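Local atomic coordinates of glucanase (PDB entry 5GY3), a protein that probably hydrolyses internal beta-1,4-glucosidic bonds in cellulose, lichenin and cereal beta-glucans, as a family 8 glycoside hydrolase. Residues A296-K299 against Q300-W303; D217-R220 against I221-Y224; A160-R164 against T165-A169. All blocks are in the same frame, centred on the assembly; numbering follows the deposited sequence.

Contact 1. Residues A296-K299 against Q300-W303; sequences ASLK and QLVW
Two turns of helix 293-307, the last helix of the (alpha/alpha)6 barrel fold of glycoside hydrolase family 8, meet here through Gln300 and the carbonyl of Ala296. The side-chain amide of Gln300 turns back along the helix. Its NE2 donates to Ala296 O at 3.0 Å, and the bond is almost straight, with an N-H...O angle of 176°. The carbonyl oxygen lies in the plane of the Gln300 amide, while NE2 sits well above the carbonyl plane of Ala296. CG of Gln300 stands beside its own backbone N (chi1 -68°), which sends the extended chain back toward the preceding turn. The main-chain bond from Gln300 N to Ala296 O is weak, at 3.4 Å. The side-chain bond is the shorter and straighter of the two at this oxygen.

The bonds of the next two residues are shorter than that main-chain bond. Leu301 N donates to Ser297 O at 2.9 Å, and Val302 N donates to Leu298 O at 2.9 Å. The bond from Trp303 N to Lys299 O is again longer and weak.

The side chains meet other parts of the barrel. Ala296 and Gln300 touch helix 2-11, Leu301 rests on Phe34 of helix 29-41, and Val302 packs on helix 268-278. Lys299 is partly exposed, and its NZ forms a salt bridge with Asp291. Between the two segments themselves, Leu298 CD2 approaches Leu301 CD1 at 4.4 Å. Closer in, CG2 of Val302 lies 3.3 Å from Leu298 O.

Contact 2. Residues D217-R220 against I221-Y224; sequences DAIR and IPLY
Arg220 and Tyr224 stand side by side at the start of helix 220-228, where a type I beta turn from Asp217 to Arg220 leads into a helix of the (alpha/alpha)6 barrel. Their side chains point the same way, with the guanidinium and ring planes 53° apart. CB of Arg220 meets Tyr224 CE2 at 3.9 Å, and CD of Arg220 lies near the hydroxyl. One water joins the polar ends. It accepts from Tyr224 OH at 2.9 Å and, weakly, from Arg220 NE, and it lies in the plane of the ring at its edge.

The backbone fixes the spacing of this pair. Tyr224 N donates to Arg220 O at 2.9 Å. Ile221 N donates to Ala218 O, three residues back, at 2.8 Å.

Asp217 meets the far end of the arginine. The Arg220 chain bends at chi3 (-54°), and NH2 makes a salt bridge with Asp217 OD1 at 3.3 Å, though the hydrogen bond within it is weak. The other carboxylate oxygen of Asp217 accepts from Asn149. Arg220 also makes long, weak ion pairs with Glu30 and with Asp87, the predicted nucleophile, which places the arginine beside the probable active site. Ile219 and Leu223 pack against helices 268-278 and 293-307. Over the centre of the guanidinium, on one face, lies Asp217 O, 3.8 Å above the plane.

Contact 3. Residues A160-R164 against T165-A169; sequences AFAER and THLTA
Backbone hydrogen bonding joins Phe161 to Thr165 where helix 155-164 gives way to helix 167-183. Thr165 N donates to Phe161 O at 2.9 Å. The same oxygen accepts from Arg164 N at 2.9 Å. Two N-H groups thus share one acceptor near the end of helix 155-164.

A second polar link lies within the connection itself. Thr165 OG1 and His166 ND1 are hydrogen-bonded at 2.7 Å. With chi1 at -174°, OG1 is turned from the Thr165 backbone N to the imidazole. Thr165 CB lies in the plane of the ring, at its edge. His166 occupies the N-cap position of the following helix.

Carbon-to-oxygen contacts gather at Ala162 O. Leu167 CB lies 3.4 Å from it, and Leu167 CA makes a CA-H...O contact with the same oxygen.

Apolar pairs are few. Ala162 CB and Leu167 CG are 4.5 Å apart. Arg164 and Thr165 cross obliquely, with CG of the arginine 3.9 Å from CG2 of the threonine.

Of the charged groups, Arg164 NH2 forms a salt bridge with Asp113 of helix 106-123, and Glu163 with Arg159 of its own helix. In an aromatic contact, Phe161 meets Trp170 edge to face.

The chemistry implies a sharp helix-to-helix connection: a single backbone hydrogen bond crosses the junction, with a second polar link inside the connection and little apolar contact between the segments.

Overall arrangement
Along the chain the order is contact 3, contact 2, contact 1, each closing before the next opens. All three belong to the helical barrel of the family 8 fold. Contacts 1 and 2 have centres about 12 Å apart and touch: Leu223 of helix 220-228 packs against Leu298, Leu301 and Val302 of helix 293-307. Contact 3 stands apart, with its centre about 26 Å from that of contact 1 and 22 Å from that of contact 2. It joins helices 155-164 and 167-183 nearer the surface. Contact 2 lies next to the predicted nucleophile Asp87, while the side chains of Leu301 in contact 1 and Phe161 in contact 3 are each about 10 Å from that of Asp87.

Contact 1. Residues A296-K299 against Q300-W303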
ATOM      1  N   ALA A 296       9.689  -9.898   2.038  1.00 11.72           N
ATOM      2  CA  ALA A 296       8.821 -10.970   2.524  1.00 12.00           C
ATOM      3  C   ALA A 296       7.350 -10.588   2.416  1.00 12.80           C
ATOM      4  O   ALA A 296       6.508 -11.422   2.062  1.00 12.84           O
ATOM      5  CB  ALA A 296       9.175 -11.309   3.973  1.00 14.66           C
ATOM      6  N   SER A 297       7.023  -9.330   2.718  1.00 11.46           N
ATOM      7  CA  SER A 297       5.639  -8.878   2.631  1.00 11.29           C
ATOM      8  C   SER A 297       5.149  -8.888   1.186  1.00 11.72           C
ATOM      9  O   SER A 297       4.069  -9.407   0.887  1.00 11.78           O
ATOM     10  CB  SER A 297       5.509  -7.475   3.232  1.00 14.37           C
ATOM     11  OG  SER A 297       5.957  -7.432   4.576  1.00 17.23           O
ATOM     12  N   LEU A 298       5.937  -8.312   0.273  1.00 11.47           N
ATOM     13  CA  LEU A 298       5.526  -8.244  -1.127  1.00 10.27           C
ATOM     14  C   LEU A 298       5.352  -9.627  -1.731  1.00 11.37           C
ATOM     15  O   LEU A 298       4.425  -9.856  -2.513  1.00 11.22           O
ATOM     16  CB  LEU A 298       6.548  -7.442  -1.938  1.00  9.74           C
ATOM     17  CG  LEU A 298       6.487  -5.920  -1.872  1.00 14.26           C
ATOM     18  CD1 LEU A 298       7.543  -5.346  -2.819  1.00 13.43           C
ATOM     19  CD2 LEU A 298       5.113  -5.411  -2.253  1.00 14.08           C
ATOM     20  N   LYS A 299       6.253 -10.559  -1.407  1.00  9.35           N
ATOM     21  CA  LYS A 299       6.112 -11.915  -1.927  1.00  9.46           C
ATOM     22  C   LYS A 299       4.736 -12.481  -1.613  1.00 12.03           C
ATOM     23  O   LYS A 299       4.099 -13.104  -2.468  1.00 12.99           O
ATOM     24  CB  LYS A 299       7.190 -12.823  -1.340  1.00 10.74           C
ATOM     25  CG  LYS A 299       8.573 -12.653  -1.946  1.00 13.00           C
ATOM     26  CD  LYS A 299       9.480 -13.735  -1.392  1.00 13.83           C
ATOM     27  CE  LYS A 299      10.819 -13.797  -2.120  1.00 16.13           C
ATOM     28  NZ  LYS A 299      11.662 -14.912  -1.559  1.00 17.84           N
ATOM     29  N   GLN A 300       4.264 -12.265  -0.390  1.00 11.10           N
ATOM     30  CA  GLN A 300       2.998 -12.857   0.010  1.00 12.81           C
ATOM     31  C   GLN A 300       1.806 -12.055  -0.487  1.00 11.44           C
ATOM     32  O   GLN A 300       0.750 -12.637  -0.748  1.00 11.86           O
ATOM     33  CB  GLN A 300       2.937 -12.983   1.522  1.00 13.73           C
ATOM     34  CG  GLN A 300       3.917 -13.988   2.078  1.00 16.46           C
ATOM     35  CD  GLN A 300       3.987 -13.881   3.568  1.00 13.83           C
ATOM     36  OE1 GLN A 300       3.246 -14.558   4.284  1.00 15.83           O
ATOM     37  NE2 GLN A 300       4.857 -13.009   4.054  1.00 14.36           N
ATOM     38  N   LEU A 301       1.945 -10.730  -0.590  1.00 12.62           N
ATOM     39  CA  LEU A 301       0.865  -9.914  -1.135  1.00 12.28           C
ATOM     40  C   LEU A 301       0.642 -10.219  -2.610  1.00 13.62           C
ATOM     41  O   LEU A 301      -0.502 -10.221  -3.088  1.00 11.04           O
ATOM     42  CB  LEU A 301       1.181  -8.438  -0.942  1.00 12.11           C
ATOM     43  CG  LEU A 301       1.221  -7.929   0.495  1.00  9.58           C
ATOM     44  CD1 LEU A 301       1.847  -6.550   0.524  1.00 11.51           C
ATOM     45  CD2 LEU A 301      -0.188  -7.910   1.090  1.00 14.34           C
ATOM     46  N   VAL A 302       1.728 -10.480  -3.345  1.00 11.94           N
ATOM     47  CA  VAL A 302       1.601 -10.875  -4.745  1.00 11.95           C
ATOM     48  C   VAL A 302       0.829 -12.183  -4.856  1.00 13.80           C
ATOM     49  O   VAL A 302      -0.067 -12.325  -5.694  1.00 11.97           O
ATOM     50  CB  VAL A 302       2.996 -10.964  -5.400  1.00 11.23           C
ATOM     51  CG1 VAL A 302       2.932 -11.726  -6.709  1.00 12.99           C
ATOM     52  CG2 VAL A 302       3.529  -9.566  -5.644  1.00  9.80           C
ATOM     53  N   TRP A 303       1.141 -13.146  -3.985  1.00 14.31           N
ATOM     54  CA  TRP A 303       0.422 -14.415  -3.981  1.00 14.96           C
ATOM     55  C   TRP A 303      -1.054 -14.213  -3.661  1.00 15.19           C
ATOM     56  O   TRP A 303      -1.926 -14.777  -4.338  1.00 14.16           O
ATOM     57  CB  TRP A 303       1.068 -15.370  -2.977  1.00 15.30           C
ATOM     58  CG  TRP A 303       0.432 -16.729  -2.951  1.00 22.46           C
ATOM     59  CD1 TRP A 303      -0.273 -17.283  -1.921  1.00 25.51           C
ATOM     60  CD2 TRP A 303       0.425 -17.691  -4.010  1.00 25.53           C
ATOM     61  NE1 TRP A 303      -0.707 -18.541  -2.271  1.00 27.58           N
ATOM     62  CE2 TRP A 303      -0.292 -18.815  -3.548  1.00 28.59           C
ATOM     63  CE3 TRP A 303       0.961 -17.717  -5.303  1.00 25.15           C
ATOM     64  CZ2 TRP A 303      -0.488 -19.952  -4.334  1.00 34.44           C
ATOM     65  CZ3 TRP A 303       0.769 -18.844  -6.081  1.00 33.10           C
ATOM     66  CH2 TRP A 303       0.052 -19.948  -5.593  1.00 31.62           C
TER

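Contact 2. Residues D217-R220 against I221-Y224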
ATOM      1  N   ASP A 217       7.927   2.790  -3.107  1.00  7.11           N
ATOM      2  CA  ASP A 217       6.498   3.070  -2.989  1.00  8.61           C
ATOM      3  C   ASP A 217       5.779   2.736  -4.292  1.00  5.55           C
ATOM      4  O   ASP A 217       4.831   1.934  -4.309  1.00  7.45           O
ATOM      5  CB  ASP A 217       6.254   4.537  -2.624  1.00  8.44           C
ATOM      6  CG  ASP A 217       6.344   4.807  -1.125  1.00 12.80           C
ATOM      7  OD1 ASP A 217       6.530   3.857  -0.328  1.00 18.40           O
ATOM      8  OD2 ASP A 217       6.208   5.984  -0.746  1.00 14.45           O
ATOM      9  N   ALA A 218       6.256   3.315  -5.397  1.00  6.41           N
ATOM     10  CA  ALA A 218       5.521   3.267  -6.660  1.00  6.47           C
ATOM     11  C   ALA A 218       5.355   1.851  -7.193  1.00  6.55           C
ATOM     12  O   ALA A 218       4.359   1.571  -7.877  1.00  6.29           O
ATOM     13  CB  ALA A 218       6.227   4.142  -7.695  1.00  5.46           C
ATOM     14  N   ILE A 219       6.300   0.953  -6.884  1.00  7.47           N
ATOM     15  CA  ILE A 219       6.224  -0.420  -7.375  1.00  6.46           C
ATOM     16  C   ILE A 219       4.971  -1.135  -6.868  1.00  6.41           C
ATOM     17  O   ILE A 219       4.548  -2.132  -7.459  1.00  8.14           O
ATOM     18  CB  ILE A 219       7.517  -1.170  -6.984  1.00  8.91           C
ATOM     19  CG1 ILE A 219       7.624  -2.502  -7.733  1.00  9.41           C
ATOM     20  CG2 ILE A 219       7.560  -1.410  -5.481  1.00 10.07           C
ATOM     21  CD1 ILE A 219       7.567  -2.344  -9.242  1.00  8.76           C
ATOM     22  N   ARG A 220       4.337  -0.642  -5.801  1.00  6.17           N
ATOM     23  CA  ARG A 220       3.081  -1.244  -5.363  1.00  7.38           C
ATOM     24  C   ARG A 220       1.916  -0.930  -6.297  1.00  6.08           C
ATOM     25  O   ARG A 220       0.885  -1.608  -6.218  1.00  5.23           O
ATOM     26  CB  ARG A 220       2.740  -0.787  -3.940  1.00  8.24           C
ATOM     27  CG  ARG A 220       3.655  -1.410  -2.913  1.00 11.54           C
ATOM     28  CD  ARG A 220       3.178  -1.143  -1.498  1.00 15.92           C
ATOM     29  NE  ARG A 220       2.984   0.286  -1.264  1.00 19.42           N
ATOM     30  CZ  ARG A 220       3.871   1.079  -0.673  1.00 17.45           C
ATOM     31  NH1 ARG A 220       5.024   0.575  -0.252  1.00 22.11           N
ATOM     32  NH2 ARG A 220       3.598   2.374  -0.499  1.00 13.43           N
ATOM     33  N   ILE A 221       2.052   0.080  -7.164  1.00  4.81           N
ATOM     34  CA  ILE A 221       0.943   0.458  -8.044  1.00  4.91           C
ATOM     35  C   ILE A 221       0.536  -0.687  -8.964  1.00  8.89           C
ATOM     36  O   ILE A 221      -0.664  -1.007  -9.031  1.00  5.15           O
ATOM     37  CB  ILE A 221       1.300   1.750  -8.806  1.00  5.84           C
ATOM     38  CG1 ILE A 221       1.497   2.905  -7.815  1.00  6.97           C
ATOM     39  CG2 ILE A 221       0.247   2.103  -9.889  1.00  5.68           C
ATOM     40  CD1 ILE A 221       2.128   4.185  -8.431  1.00  6.04           C
ATOM     41  N   PRO A 222       1.446  -1.342  -9.695  1.00  6.67           N
ATOM     42  CA  PRO A 222       1.010  -2.474 -10.524  1.00  7.95           C
ATOM     43  C   PRO A 222       0.497  -3.640  -9.706  1.00  5.13           C
ATOM     44  O   PRO A 222      -0.371  -4.389 -10.178  1.00  6.53           O
ATOM     45  CB  PRO A 222       2.271  -2.842 -11.319  1.00  6.98           C
ATOM     46  CG  PRO A 222       3.412  -2.261 -10.523  1.00  5.79           C
ATOM     47  CD  PRO A 222       2.864  -1.003  -9.928  1.00  5.40           C
ATOM     48  N   LEU A 223       1.006  -3.823  -8.488  1.00  5.76           N
ATOM     49  CA  LEU A 223       0.406  -4.794  -7.585  1.00  5.73           C
ATOM     50  C   LEU A 223      -1.062  -4.471  -7.341  1.00  7.59           C
ATOM     51  O   LEU A 223      -1.933  -5.326  -7.524  1.00  8.40           O
ATOM     52  CB  LEU A 223       1.176  -4.833  -6.267  1.00  7.32           C
ATOM     53  CG  LEU A 223       0.503  -5.545  -5.087  1.00  7.05           C
ATOM     54  CD1 LEU A 223       0.308  -7.048  -5.354  1.00  9.47           C
ATOM     55  CD2 LEU A 223       1.348  -5.337  -3.841  1.00  8.40           C
ATOM     56  N   TYR A 224      -1.367  -3.231  -6.938  1.00  6.16           N
ATOM     57  CA  TYR A 224      -2.765  -2.920  -6.635  1.00  5.93           C
ATOM     58  C   TYR A 224      -3.628  -2.916  -7.895  1.00  9.90           C
ATOM     59  O   TYR A 224      -4.796  -3.330  -7.849  1.00  9.25           O
ATOM     60  CB  TYR A 224      -2.865  -1.576  -5.914  1.00  5.59           C
ATOM     61  CG  TYR A 224      -2.238  -1.548  -4.544  1.00  6.85           C
ATOM     62  CD1 TYR A 224      -2.337  -2.629  -3.674  1.00  7.33           C
ATOM     63  CD2 TYR A 224      -1.545  -0.417  -4.112  1.00  7.45           C
ATOM     64  CE1 TYR A 224      -1.757  -2.577  -2.398  1.00  8.30           C
ATOM     65  CE2 TYR A 224      -0.966  -0.363  -2.859  1.00  7.67           C
ATOM     66  CZ  TYR A 224      -1.070  -1.441  -2.005  1.00  9.46           C
ATOM     67  OH  TYR A 224      -0.491  -1.357  -0.751  1.00  8.12           O
TER
HETATM   68  O   HOH W   1       0.342   1.392  -0.225  1.00 11.83           O

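Contact 3. Residues A160-R164 against T165-A169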
ATOM      1  N   ALA A 160     -13.666  -2.909  -2.327  1.00  9.66           N
ATOM      2  CA  ALA A 160     -14.266  -3.618  -1.202  1.00  9.56           C
ATOM      3  C   ALA A 160     -15.051  -2.672  -0.307  1.00 10.53           C
ATOM      4  O   ALA A 160     -16.158  -3.006   0.137  1.00 11.61           O
ATOM      5  CB  ALA A 160     -13.185  -4.334  -0.387  1.00 12.18           C
ATOM      6  N   PHE A 161     -14.493  -1.491  -0.019  1.00  6.81           N
ATOM      7  CA  PHE A 161     -15.223  -0.514   0.789  1.00  7.43           C
ATOM      8  C   PHE A 161     -16.569  -0.185   0.152  1.00  8.70           C
ATOM      9  O   PHE A 161     -17.608  -0.157   0.828  1.00 10.50           O
ATOM     10  CB  PHE A 161     -14.412   0.773   0.946  1.00  7.28           C
ATOM     11  CG  PHE A 161     -13.087   0.613   1.661  1.00  6.29           C
ATOM     12  CD1 PHE A 161     -12.818  -0.491   2.450  1.00  5.97           C
ATOM     13  CD2 PHE A 161     -12.115   1.602   1.535  1.00  8.09           C
ATOM     14  CE1 PHE A 161     -11.591  -0.621   3.118  1.00  9.15           C
ATOM     15  CE2 PHE A 161     -10.895   1.492   2.197  1.00  6.90           C
ATOM     16  CZ  PHE A 161     -10.628   0.366   2.984  1.00  6.62           C
ATOM     17  N   ALA A 162     -16.559   0.090  -1.155  1.00  7.09           N
ATOM     18  CA  ALA A 162     -17.782   0.496  -1.843  1.00  8.57           C
ATOM     19  C   ALA A 162     -18.873  -0.565  -1.758  1.00 11.79           C
ATOM     20  O   ALA A 162     -20.060  -0.229  -1.706  1.00 11.33           O
ATOM     21  CB  ALA A 162     -17.482   0.813  -3.305  1.00  8.25           C
ATOM     22  N   GLU A 163     -18.498  -1.844  -1.761  1.00 10.38           N
ATOM     23  CA  GLU A 163     -19.495  -2.905  -1.651  1.00 12.54           C
ATOM     24  C   GLU A 163     -20.176  -2.930  -0.289  1.00 14.11           C
ATOM     25  O   GLU A 163     -21.246  -3.541  -0.160  1.00 16.57           O
ATOM     26  CB  GLU A 163     -18.858  -4.255  -1.906  1.00 13.03           C
ATOM     27  CG  GLU A 163     -18.143  -4.360  -3.230  1.00 24.50           C
ATOM     28  CD  GLU A 163     -17.554  -5.741  -3.437  1.00 33.85           C
ATOM     29  OE1 GLU A 163     -16.588  -6.106  -2.722  1.00 40.01           O
ATOM     30  OE2 GLU A 163     -18.061  -6.479  -4.306  1.00 38.88           O
ATOM     31  N   ARG A 164     -19.559  -2.323   0.724  1.00  9.26           N
ATOM     32  CA  ARG A 164     -19.969  -2.335   2.122  1.00 12.88           C
ATOM     33  C   ARG A 164     -20.673  -1.046   2.531  1.00 13.93           C
ATOM     34  O   ARG A 164     -21.717  -1.092   3.192  1.00  9.21           O
ATOM     35  CB  ARG A 164     -18.721  -2.565   3.001  1.00 14.46           C
ATOM     36  CG  ARG A 164     -18.854  -2.249   4.502  1.00 17.59           C
ATOM     37  CD  ARG A 164     -19.510  -3.388   5.258  1.00 15.40           C
ATOM     38  NE  ARG A 164     -19.820  -3.030   6.636  1.00 17.35           N
ATOM     39  CZ  ARG A 164     -20.596  -3.757   7.429  1.00 17.21           C
ATOM     40  NH1 ARG A 164     -21.139  -4.876   6.972  1.00 19.65           N
ATOM     41  NH2 ARG A 164     -20.838  -3.362   8.677  1.00 20.20           N
ATOM     42  N   THR A 165     -20.146   0.109   2.135  1.00  7.30           N
ATOM     43  CA  THR A 165     -20.631   1.361   2.697  1.00  9.16           C
ATOM     44  C   THR A 165     -20.183   2.523   1.819  1.00 10.38           C
ATOM     45  O   THR A 165     -19.172   2.426   1.110  1.00  8.40           O
ATOM     46  CB  THR A 165     -20.129   1.542   4.144  1.00  8.74           C
ATOM     47  OG1 THR A 165     -20.723   2.713   4.726  1.00  9.98           O
ATOM     48  CG2 THR A 165     -18.596   1.650   4.204  1.00 10.22           C
ATOM     49  N   HIS A 166     -20.952   3.619   1.875  1.00  6.87           N
ATOM     50  CA  HIS A 166     -20.638   4.847   1.143  1.00  7.11           C
ATOM     51  C   HIS A 166     -20.270   4.526  -0.304  1.00  7.92           C
ATOM     52  O   HIS A 166     -19.253   4.989  -0.825  1.00  6.99           O
ATOM     53  CB  HIS A 166     -19.504   5.633   1.815  1.00  6.93           C
ATOM     54  CG  HIS A 166     -19.809   6.109   3.203  1.00  9.04           C
ATOM     55  ND1 HIS A 166     -19.905   5.255   4.279  1.00  9.99           N
ATOM     56  CD2 HIS A 166     -20.006   7.357   3.694  1.00  9.71           C
ATOM     57  CE1 HIS A 166     -20.159   5.950   5.373  1.00  9.15           C
ATOM     58  NE2 HIS A 166     -20.232   7.230   5.046  1.00  9.96           N
ATOM     59  N   LEU A 167     -21.103   3.701  -0.947  1.00  6.58           N
ATOM     60  CA  LEU A 167     -20.756   3.193  -2.275  1.00  7.33           C
ATOM     61  C   LEU A 167     -20.409   4.316  -3.246  1.00  7.21           C
ATOM     62  O   LEU A 167     -19.393   4.254  -3.955  1.00  8.13           O
ATOM     63  CB  LEU A 167     -21.912   2.346  -2.818  1.00  8.75           C
ATOM     64  CG  LEU A 167     -21.759   1.773  -4.228  1.00 11.06           C
ATOM     65  CD1 LEU A 167     -22.497   0.451  -4.311  1.00 10.02           C
ATOM     66  CD2 LEU A 167     -22.295   2.726  -5.287  1.00  9.12           C
ATOM     67  N   THR A 168     -21.263   5.340  -3.327  1.00  5.12           N
ATOM     68  CA  THR A 168     -21.036   6.388  -4.318  1.00  6.53           C
ATOM     69  C   THR A 168     -19.711   7.111  -4.082  1.00  7.79           C
ATOM     70  O   THR A 168     -18.955   7.360  -5.032  1.00  6.62           O
ATOM     71  CB  THR A 168     -22.196   7.380  -4.305  1.00  7.77           C
ATOM     72  OG1 THR A 168     -23.427   6.655  -4.439  1.00  7.84           O
ATOM     73  CG2 THR A 168     -22.049   8.366  -5.464  1.00  7.31           C
ATOM     74  N   ALA A 169     -19.409   7.456  -2.824  1.00  5.50           N
ATOM     75  CA  ALA A 169     -18.177   8.205  -2.559  1.00  6.93           C
ATOM     76  C   ALA A 169     -16.936   7.368  -2.864  1.00  5.68           C
ATOM     77  O   ALA A 169     -15.943   7.881  -3.409  1.00  7.16           O
ATOM     78  CB  ALA A 169     -18.151   8.686  -1.102  1.00  6.81           C
TER